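Local structure of ORF98 PTP-2 (Cydia pomonella granulosis virus, 6I28) at residues N87-K92 and I116-R121. The protein probably acts as a dual-specificity protein phosphatase, removing phosphate from tyrosine and serine or threonine residues of proteins such as MAP kinases. Residues are numbered along the deposited sequence; the frame is centred on the assembly and turned at random.
Sequences NYLWLK and IYYIMR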
loop_
_atom_site.group_PDB
_atom_site.type_symbol
_atom_site.label_atom_id
_atom_site.label_comp_id
_atom_site.label_asym_id
_atom_site.label_seq_id
_atom_site.Cartn_x
_atom_site.Cartn_y
_atom_site.Cartn_z
ATOM N N ASN A 87 -3.529 7.907 6.331
ATOM C CA ASN A 87 -4.791 8.558 6.654
ATOM C C ASN A 87 -5.757 8.470 5.504
ATOM O O ASN A 87 -6.955 8.260 5.723
ATOM C CB ASN A 87 -4.532 9.980 7.032
ATOM C CG ASN A 87 -3.916 10.088 8.375
ATOM O OD1 ASN A 87 -4.221 9.317 9.259
ATOM N ND2 ASN A 87 -3.031 11.054 8.544
ATOM N N TYR A 88 -5.267 8.553 4.262
ATOM C CA TYR A 88 -6.136 8.334 3.114
ATOM C C TYR A 88 -6.741 6.935 3.129
ATOM O O TYR A 88 -7.964 6.741 3.010
ATOM C CB TYR A 88 -5.355 8.568 1.847
ATOM C CG TYR A 88 -6.158 8.438 0.591
ATOM C CD1 TYR A 88 -6.933 9.500 0.113
ATOM C CD2 TYR A 88 -6.174 7.252 -0.125
ATOM C CE1 TYR A 88 -7.633 9.348 -1.034
ATOM C CE2 TYR A 88 -6.880 7.119 -1.289
ATOM C CZ TYR A 88 -7.613 8.181 -1.757
ATOM O OH TYR A 88 -8.324 7.970 -2.921
ATOM N N LEU A 89 -5.893 5.919 3.352
ATOM C CA LEU A 89 -6.446 4.570 3.403
ATOM C C LEU A 89 -7.475 4.439 4.528
ATOM O O LEU A 89 -8.544 3.857 4.342
ATOM C CB LEU A 89 -5.307 3.601 3.625
ATOM C CG LEU A 89 -4.323 3.454 2.438
ATOM C CD1 LEU A 89 -3.115 2.661 2.995
ATOM C CD2 LEU A 89 -4.891 2.784 1.253
ATOM N N TRP A 90 -7.134 4.927 5.720
ATOM C CA TRP A 90 -8.002 4.801 6.884
ATOM C C TRP A 90 -9.361 5.470 6.620
ATOM O O TRP A 90 -10.412 4.870 6.864
ATOM C CB TRP A 90 -7.274 5.362 8.099
ATOM C CG TRP A 90 -7.887 4.787 9.383
ATOM C CD1 TRP A 90 -7.467 3.649 10.072
ATOM C CD2 TRP A 90 -9.015 5.262 10.060
ATOM N NE1 TRP A 90 -8.267 3.426 11.128
ATOM C CE2 TRP A 90 -9.235 4.402 11.155
ATOM C CE3 TRP A 90 -9.871 6.343 9.858
ATOM C CZ2 TRP A 90 -10.266 4.580 12.025
ATOM C CZ3 TRP A 90 -10.884 6.517 10.714
ATOM C CH2 TRP A 90 -11.090 5.643 11.798
ATOM N N LEU A 91 -9.364 6.633 5.983
ATOM C CA LEU A 91 -10.617 7.331 5.774
ATOM C C LEU A 91 -11.455 6.688 4.665
ATOM O O LEU A 91 -12.703 6.672 4.763
ATOM C CB LEU A 91 -10.331 8.811 5.484
ATOM C CG LEU A 91 -9.656 9.592 6.616
ATOM C CD1 LEU A 91 -9.031 10.908 6.107
ATOM C CD2 LEU A 91 -10.676 9.880 7.747
ATOM N N LYS A 92 -10.805 6.159 3.620
ATOM C CA LYS A 92 -11.532 5.441 2.569
ATOM C C LYS A 92 -12.088 4.130 3.081
ATOM O O LYS A 92 -13.217 3.751 2.757
ATOM C CB LYS A 92 -10.635 5.216 1.372
ATOM C CG LYS A 92 -10.362 6.549 0.588
ATOM C CD LYS A 92 -11.592 7.270 -0.012
ATOM C CE LYS A 92 -11.167 8.588 -0.621
ATOM N NZ LYS A 92 -12.360 9.250 -1.243
ATOM N N ILE A 116 1.814 -3.147 3.971
ATOM C CA ILE A 116 2.354 -3.732 5.192
ATOM C C ILE A 116 2.233 -2.723 6.314
ATOM O O ILE A 116 1.863 -3.068 7.434
ATOM C CB ILE A 116 3.809 -4.194 4.972
ATOM C CG1 ILE A 116 3.895 -5.427 4.057
ATOM C CG2 ILE A 116 4.530 -4.481 6.331
ATOM C CD1 ILE A 116 5.320 -5.943 3.733
ATOM N N TYR A 117 2.503 -1.454 6.023
ATOM C CA TYR A 117 2.455 -0.431 7.057
ATOM C C TYR A 117 1.023 -0.201 7.530
ATOM O O TYR A 117 0.767 -0.074 8.742
ATOM C CB TYR A 117 3.008 0.886 6.522
ATOM C CG TYR A 117 2.939 2.010 7.559
ATOM C CD1 TYR A 117 3.553 1.916 8.756
ATOM C CD2 TYR A 117 2.230 3.158 7.302
ATOM C CE1 TYR A 117 3.503 2.949 9.716
ATOM C CE2 TYR A 117 2.136 4.206 8.209
ATOM C CZ TYR A 117 2.762 4.109 9.425
ATOM O OH TYR A 117 2.700 5.125 10.366
ATOM N N TYR A 118 0.069 -0.140 6.594
ATOM C CA TYR A 118 -1.312 -0.088 6.996
ATOM C C TYR A 118 -1.702 -1.211 7.919
ATOM O O TYR A 118 -2.372 -0.964 8.922
ATOM C CB TYR A 118 -2.239 -0.035 5.779
ATOM C CG TYR A 118 -3.665 0.142 6.160
ATOM C CD1 TYR A 118 -4.134 1.417 6.446
ATOM C CD2 TYR A 118 -4.552 -0.932 6.320
ATOM C CE1 TYR A 118 -5.404 1.634 6.831
ATOM C CE2 TYR A 118 -5.898 -0.684 6.686
ATOM C CZ TYR A 118 -6.291 0.609 6.968
ATOM O OH TYR A 118 -7.571 0.939 7.365
ATOM N N ILE A 119 -1.211 -2.446 7.677
ATOM C CA ILE A 119 -1.555 -3.560 8.553
ATOM C C ILE A 119 -0.814 -3.489 9.888
ATOM O O ILE A 119 -1.399 -3.770 10.936
ATOM C CB ILE A 119 -1.276 -4.866 7.759
ATOM C CG1 ILE A 119 -2.310 -5.006 6.608
ATOM C CG2 ILE A 119 -1.268 -6.109 8.667
ATOM C CD1 ILE A 119 -2.117 -6.220 5.760
ATOM N N MET A 120 0.475 -3.093 9.870
ATOM C CA MET A 120 1.220 -2.864 11.092
ATOM C C MET A 120 0.524 -1.870 11.994
ATOM O O MET A 120 0.335 -2.125 13.181
ATOM C CB MET A 120 2.628 -2.343 10.783
ATOM C CG MET A 120 3.522 -3.265 10.042
ATOM S SD MET A 120 5.045 -2.461 9.540
ATOM C CE MET A 120 5.607 -1.779 11.086
ATOM N N ARG A 121 0.006 -0.795 11.426
ATOM C CA ARG A 121 -0.474 0.270 12.270
ATOM C C ARG A 121 -1.927 0.079 12.713
ATOM O O ARG A 121 -2.280 0.412 13.853
ATOM C CB ARG A 121 -0.339 1.607 11.521
ATOM C CG ARG A 121 -0.868 2.788 12.306
ATOM C CD ARG A 121 -0.322 4.082 11.735
ATOM N NE ARG A 121 -1.088 5.266 12.113
ATOM C CZ ARG A 121 -0.753 6.518 11.765
ATOM N NH1 ARG A 121 0.339 6.756 11.071
ATOM N NH2 ARG A 121 -1.515 7.536 12.122
#
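The phenol ring of Tyr118 is the flat group that spans the gap to Leu89 and Trp90, in the catalytic-domain fold of the dual-specificity phosphatases, where helices 82-95 and 110-123 pack together. Leu89 approaches this ring obliquely: its CB lies 3.8 Å from Tyr118 CD1 and just as near Tyr118 CE1, while Leu89 CD1 packs against Tyr118 CD1 and CB. Further out, the Trp90 and Tyr118 side chains cross at about a right angle, and Trp90 CD1 lies 3.8 Å from Tyr118 OH, which meets the indole obliquely. Phe86, one turn before Trp90, meets the Tyr118 ring at a tilt, and the Trp90 indole stacks with His94.

With CG anti to the backbone N (chi1 -175°), the Tyr118 ring extends across to helix 82-95, where it also touches Ile93 and His94. That reach matters, because the axes of the two segments come no closer than 10.9 Å and cross at -68°. Even the nearest CA atoms, those of Leu89 and Tyr118, are 7.8 Å apart. No hydrogen bond joins the segments, so packing of the Tyr118 side chain does most of the work.

Arg121 runs beside this apolar patch. Its guanidinium makes a cation-pi contact with Phe86 and a salt bridge through NH1 to Glu83, while Asn87 OD1 stays 4.3 Å from Arg121 NH2, too far for a hydrogen bond. Tyr117, whose OH also hydrogen-bonds Glu168 OXT, sits at the guanidinium edge: NH1 of Arg121 donates to Tyr117 OH over 3.0 Å, at 155°, with the oxygen close to the guanidinium plane.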